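Local coordinates for 303aa long hypothetical esterase (Sulfolobus tokodaii, PDB 3AIN), which hydrolyses carboxylic esters as a thermostable carboxylesterase of the hormone-sensitive-lipase-like group, with an alpha/beta hydrolase fold, at residues Lys51-Val62 and Glu107-Asn118. The protein carries 1 engineered substitution. Residues are numbered along the deposited sequence; the frame is centred on the assembly and turned at random.
With PO4 (phosphate ion), chain F.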
loop_
_atom_site.group_PDB
_atom_site.type_symbol
_atom_site.label_atom_id
_atom_site.label_comp_id
_atom_site.label_asym_id
_atom_site.label_seq_id
_atom_site.Cartn_x
_atom_site.Cartn_y
_atom_site.Cartn_z
ATOM N N LYS A 51 22.114 -3.101 -17.183
ATOM C CA LYS A 51 22.457 -1.670 -17.307
ATOM C C LYS A 51 21.853 -1.082 -18.578
ATOM O O LYS A 51 21.330 0.048 -18.582
ATOM C CB LYS A 51 23.979 -1.482 -17.328
ATOM C CG LYS A 51 24.694 -2.023 -16.079
ATOM C CD LYS A 51 26.175 -1.662 -16.078
ATOM C CE LYS A 51 26.876 -2.434 -14.948
ATOM N NZ LYS A 51 28.344 -2.574 -15.190
ATOM N N GLN A 52 21.893 -1.858 -19.662
ATOM C CA GLN A 52 21.324 -1.392 -20.923
ATOM C C GLN A 52 19.823 -1.166 -20.784
ATOM O O GLN A 52 19.290 -0.179 -21.300
ATOM C CB GLN A 52 21.588 -2.402 -22.043
ATOM C CG GLN A 52 23.063 -2.590 -22.341
ATOM C CD GLN A 52 23.287 -3.652 -23.390
ATOM O OE1 GLN A 52 22.532 -3.717 -24.360
ATOM N NE2 GLN A 52 24.180 -4.608 -23.104
ATOM N N PHE A 53 19.133 -2.147 -20.203
ATOM C CA PHE A 53 17.686 -2.023 -20.051
ATOM C C PHE A 53 17.336 -0.819 -19.182
ATOM O O PHE A 53 16.319 -0.170 -19.418
ATOM C CB PHE A 53 17.063 -3.299 -19.488
ATOM C CG PHE A 53 16.609 -4.265 -20.543
ATOM C CD1 PHE A 53 15.526 -3.961 -21.356
ATOM C CD2 PHE A 53 17.178 -5.524 -20.638
ATOM C CE1 PHE A 53 15.104 -4.851 -22.342
ATOM C CE2 PHE A 53 16.774 -6.418 -21.625
ATOM C CZ PHE A 53 15.737 -6.080 -22.481
ATOM N N SER A 54 18.170 -0.498 -18.198
ATOM C CA SER A 54 17.970 0.671 -17.369
ATOM C C SER A 54 17.925 1.963 -18.127
ATOM O O SER A 54 17.339 2.857 -17.693
ATOM C CB SER A 54 19.031 0.806 -16.267
ATOM O OG SER A 54 20.151 1.507 -16.651
ATOM N N SER A 55 18.581 2.037 -19.272
ATOM C CA SER A 55 18.642 3.311 -19.960
ATOM C C SER A 55 17.368 3.606 -20.744
ATOM O O SER A 55 17.214 4.644 -21.311
ATOM C CB SER A 55 19.876 3.388 -20.845
ATOM O OG SER A 55 19.671 2.600 -21.931
ATOM N N LEU A 56 16.456 2.665 -20.714
ATOM C CA LEU A 56 15.166 2.817 -21.333
ATOM C C LEU A 56 14.209 3.424 -20.343
ATOM O O LEU A 56 13.181 3.853 -20.721
ATOM C CB LEU A 56 14.626 1.455 -21.725
ATOM C CG LEU A 56 15.399 0.716 -22.787
ATOM C CD1 LEU A 56 14.575 -0.371 -23.379
ATOM C CD2 LEU A 56 15.893 1.633 -23.811
ATOM N N THR A 57 14.566 3.398 -19.073
ATOM C CA THR A 57 13.713 3.798 -17.969
ATOM C C THR A 57 14.040 5.223 -17.548
ATOM O O THR A 57 15.159 5.513 -17.285
ATOM C CB THR A 57 13.958 2.929 -16.778
ATOM O OG1 THR A 57 13.674 1.564 -17.086
ATOM C CG2 THR A 57 13.118 3.377 -15.650
ATOM N N PRO A 58 13.069 6.124 -17.477
ATOM C CA PRO A 58 13.419 7.519 -17.175
ATOM C C PRO A 58 14.012 7.680 -15.818
ATOM O O PRO A 58 13.604 7.012 -14.911
ATOM C CB PRO A 58 12.096 8.245 -17.264
ATOM C CG PRO A 58 11.296 7.421 -18.167
ATOM C CD PRO A 58 11.657 5.996 -17.846
ATOM N N ARG A 59 15.012 8.532 -15.731
ATOM C CA ARG A 59 15.660 8.849 -14.457
ATOM C C ARG A 59 15.130 10.184 -13.957
ATOM O O ARG A 59 15.373 11.214 -14.589
ATOM C CB ARG A 59 17.188 8.922 -14.638
ATOM C CG ARG A 59 17.847 7.546 -14.799
ATOM C CD ARG A 59 19.276 7.633 -15.314
ATOM N NE ARG A 59 20.030 6.392 -15.092
ATOM C CZ ARG A 59 19.900 5.290 -15.828
ATOM N NH1 ARG A 59 18.993 5.242 -16.789
ATOM N NH2 ARG A 59 20.543 4.183 -15.481
ATOM N N GLU A 60 14.300 10.145 -12.911
ATOM C CA GLU A 60 13.784 11.365 -12.276
ATOM C C GLU A 60 14.928 12.244 -11.826
ATOM O O GLU A 60 15.872 11.771 -11.184
ATOM C CB GLU A 60 12.882 11.014 -11.080
ATOM C CG GLU A 60 11.591 10.327 -11.486
ATOM C CD GLU A 60 10.686 9.991 -10.322
ATOM O OE1 GLU A 60 10.903 10.495 -9.194
ATOM O OE2 GLU A 60 9.617 9.413 -10.593
ATOM N N GLU A 61 14.765 13.559 -12.001
ATOM C CA GLU A 61 15.673 14.507 -11.394
ATOM C C GLU A 61 15.585 14.402 -9.872
ATOM O O GLU A 61 14.498 14.344 -9.302
ATOM C CB GLU A 61 15.293 15.938 -11.823
ATOM C CG GLU A 61 16.429 16.933 -11.736
ATOM C CD GLU A 61 16.106 18.244 -12.441
ATOM O OE1 GLU A 61 15.697 18.207 -13.623
ATOM O OE2 GLU A 61 16.185 19.303 -11.784
ATOM N N VAL A 62 16.736 14.469 -9.211
ATOM C CA VAL A 62 16.738 14.605 -7.761
ATOM C C VAL A 62 17.500 15.873 -7.380
ATOM O O VAL A 62 17.743 16.728 -8.241
ATOM C CB VAL A 62 17.335 13.349 -7.057
ATOM C CG1 VAL A 62 16.436 12.118 -7.321
ATOM C CG2 VAL A 62 18.760 13.078 -7.532
ATOM N N GLU A 107 24.250 1.244 -11.216
ATOM C CA GLU A 107 23.754 1.857 -12.446
ATOM C C GLU A 107 22.392 1.330 -12.873
ATOM O O GLU A 107 21.511 2.111 -13.200
ATOM C CB GLU A 107 24.763 1.752 -13.602
ATOM C CG GLU A 107 26.182 2.152 -13.242
ATOM C CD GLU A 107 26.364 3.649 -13.074
ATOM O OE1 GLU A 107 27.407 4.049 -12.515
ATOM O OE2 GLU A 107 25.421 4.410 -13.382
ATOM N N SER A 108 22.222 0.005 -12.880
ATOM C CA SER A 108 20.967 -0.565 -13.338
ATOM C C SER A 108 19.832 -0.204 -12.382
ATOM O O SER A 108 18.680 -0.146 -12.791
ATOM C CB SER A 108 21.056 -2.095 -13.545
ATOM O OG SER A 108 21.442 -2.772 -12.354
ATOM N N TYR A 109 20.183 0.083 -11.123
ATOM C CA TYR A 109 19.192 0.439 -10.098
ATOM C C TYR A 109 19.058 1.947 -9.909
ATOM O O TYR A 109 18.219 2.426 -9.124
ATOM C CB TYR A 109 19.527 -0.265 -8.774
ATOM C CG TYR A 109 18.821 -1.607 -8.675
ATOM C CD1 TYR A 109 17.709 -1.760 -7.857
ATOM C CD2 TYR A 109 19.233 -2.689 -9.466
ATOM C CE1 TYR A 109 16.987 -2.927 -7.866
ATOM C CE2 TYR A 109 18.573 -3.910 -9.411
ATOM C CZ TYR A 109 17.478 -4.035 -8.563
ATOM O OH TYR A 109 16.815 -5.258 -8.503
ATOM N N ASP A 110 19.741 2.710 -10.765
ATOM C CA ASP A 110 19.717 4.178 -10.631
ATOM C C ASP A 110 18.311 4.805 -10.813
ATOM O O ASP A 110 17.899 5.656 -10.024
ATOM C CB ASP A 110 20.759 4.805 -11.571
ATOM C CG ASP A 110 20.903 6.302 -11.380
ATOM O OD1 ASP A 110 21.649 6.724 -10.461
ATOM O OD2 ASP A 110 20.338 7.049 -12.212
ATOM N N PRO A 111 17.537 4.351 -11.814
ATOM C CA PRO A 111 16.190 4.924 -11.959
ATOM C C PRO A 111 15.311 4.646 -10.751
ATOM O O PRO A 111 14.585 5.539 -10.290
ATOM C CB PRO A 111 15.630 4.212 -13.187
ATOM C CG PRO A 111 16.847 3.857 -13.991
ATOM C CD PRO A 111 17.907 3.495 -12.954
ATOM N N LEU A 112 15.344 3.411 -10.259
ATOM C CA LEU A 112 14.540 3.092 -9.081
ATOM C C LEU A 112 14.975 3.895 -7.847
ATOM O O LEU A 112 14.137 4.412 -7.126
ATOM C CB LEU A 112 14.580 1.587 -8.795
ATOM C CG LEU A 112 13.872 1.187 -7.497
ATOM C CD1 LEU A 112 12.359 1.533 -7.583
ATOM C CD2 LEU A 112 14.043 -0.329 -7.233
ATOM N N CYS A 113 16.276 4.020 -7.600
ATOM C CA CYS A 113 16.708 4.790 -6.426
ATOM C C CYS A 113 16.359 6.277 -6.528
ATOM O O CYS A 113 16.042 6.885 -5.525
ATOM C CB CYS A 113 18.209 4.619 -6.165
ATOM S SG CYS A 113 18.612 2.942 -5.553
ATOM N N ARG A 114 16.398 6.849 -7.736
ATOM C CA ARG A 114 15.920 8.233 -7.900
ATOM C C ARG A 114 14.438 8.345 -7.559
ATOM O O ARG A 114 14.023 9.243 -6.816
ATOM C CB ARG A 114 16.173 8.738 -9.324
ATOM C CG ARG A 114 17.656 8.913 -9.659
ATOM C CD ARG A 114 17.794 9.023 -11.187
ATOM N NE ARG A 114 19.142 9.381 -11.616
ATOM C CZ ARG A 114 19.548 10.633 -11.816
ATOM N NH1 ARG A 114 18.724 11.648 -11.579
ATOM N NH2 ARG A 114 20.794 10.872 -12.190
ATOM N N ALA A 115 13.634 7.406 -8.051
ATOM C CA ALA A 115 12.224 7.443 -7.753
ATOM C C ALA A 115 11.921 7.286 -6.260
ATOM O O ALA A 115 11.086 8.001 -5.719
ATOM C CB ALA A 115 11.470 6.400 -8.564
ATOM N N ILE A 116 12.631 6.376 -5.589
ATOM C CA ILE A 116 12.468 6.212 -4.142
ATOM C C ILE A 116 12.860 7.490 -3.368
ATOM O O ILE A 116 12.190 7.899 -2.406
ATOM C CB ILE A 116 13.271 4.979 -3.653
ATOM C CG1 ILE A 116 12.572 3.690 -4.109
ATOM C CG2 ILE A 116 13.417 5.014 -2.132
ATOM C CD1 ILE A 116 13.406 2.423 -3.830
ATOM N N THR A 117 13.970 8.085 -3.771
ATOM C CA THR A 117 14.467 9.301 -3.140
ATOM C C THR A 117 13.407 10.390 -3.205
ATOM O O THR A 117 13.109 11.038 -2.205
ATOM C CB THR A 117 15.716 9.795 -3.870
ATOM O OG1 THR A 117 16.762 8.838 -3.693
ATOM C CG2 THR A 117 16.156 11.158 -3.337
ATOM N N ASN A 118 12.837 10.591 -4.384
ATOM C CA ASN A 118 11.802 11.631 -4.525
ATOM C C ASN A 118 10.526 11.300 -3.757
ATOM O O ASN A 118 9.849 12.189 -3.224
ATOM C CB ASN A 118 11.510 11.920 -6.002
ATOM C CG ASN A 118 12.646 12.660 -6.689
ATOM O OD1 ASN A 118 13.408 13.389 -6.041
ATOM N ND2 ASN A 118 12.863 12.353 -7.961
HETATM P P PO4 F . 15.629 -8.803 -9.978
HETATM O O1 PO4 F . 14.556 -8.469 -8.960
HETATM O O2 PO4 F . 16.578 -7.631 -10.201
HETATM O O3 PO4 F . 14.964 -9.163 -11.285
HETATM O O4 PO4 F . 16.420 -9.979 -9.453
HETATM O O HOH W 1 13.638 7.549 -11.839
HETATM O O HOH W 2 22.929 5.224 -14.072
HETATM O O HOH W 3 9.219 9.281 -7.390
HETATM O O HOH W 4 19.156 14.705 -10.821
#
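P111 sets CG over the centre of one face of the R59 guanidinium, 3.7 Å above its plane, and the two side chains extend alongside each other with the same heading. R59 grips S54 end-on: NH2 meets S54 OG in the guanidinium plane at 2.9 Å, while NH1 reaches S54 O from above the carbonyl plane. R59 CG is anti to the carbonyl carbon (chi1 -74°) and the chain runs extended to NE, which brings NE to 3.0 Å from D110 OD2 in a salt bridge whose hydrogen bond is weak. The same OD2 takes a shorter, straighter bond from R114 NE, 2.7 Å long, which arrives from the syn side but tilted well out of the carboxylate plane. One oxygen thus joins two arginines, while D110 OD1 turns to R80 and Y82. The two guanidinium planes are 68° apart, and CB of R59 lies over one face of that of R114. E60 O lies in the guanidinium plane of R114, 2.9 Å from NH1, which comes to it from above the carbonyl plane.

Farther along helix 110-120, the E60 and N118 side chains pass antiparallel, carboxylate and amide nearly coplanar. N118 ND2 gives one nearly straight bond, at 173°, to the anti lone pair of E60 OE1, and another to E61 O from above the carbonyl plane; together they fix the amide's rotation. E60 OE2 pairs with R306. V62 CG1 rests 3.5 Å from N118 OD1, and T57 CG2 packs on P111 CB. A water takes the N-H of E60 and donates to P58 O and P111 O.

Polar bonds and apolar contacts therefore hold the chain leaving helix 43-54 along helix 110-120 of the alpha/beta hydrolase fold, on its way to strand 64-71; D110, though also paired with R80, probably helps in part to offset the positive charges of R59 and R114.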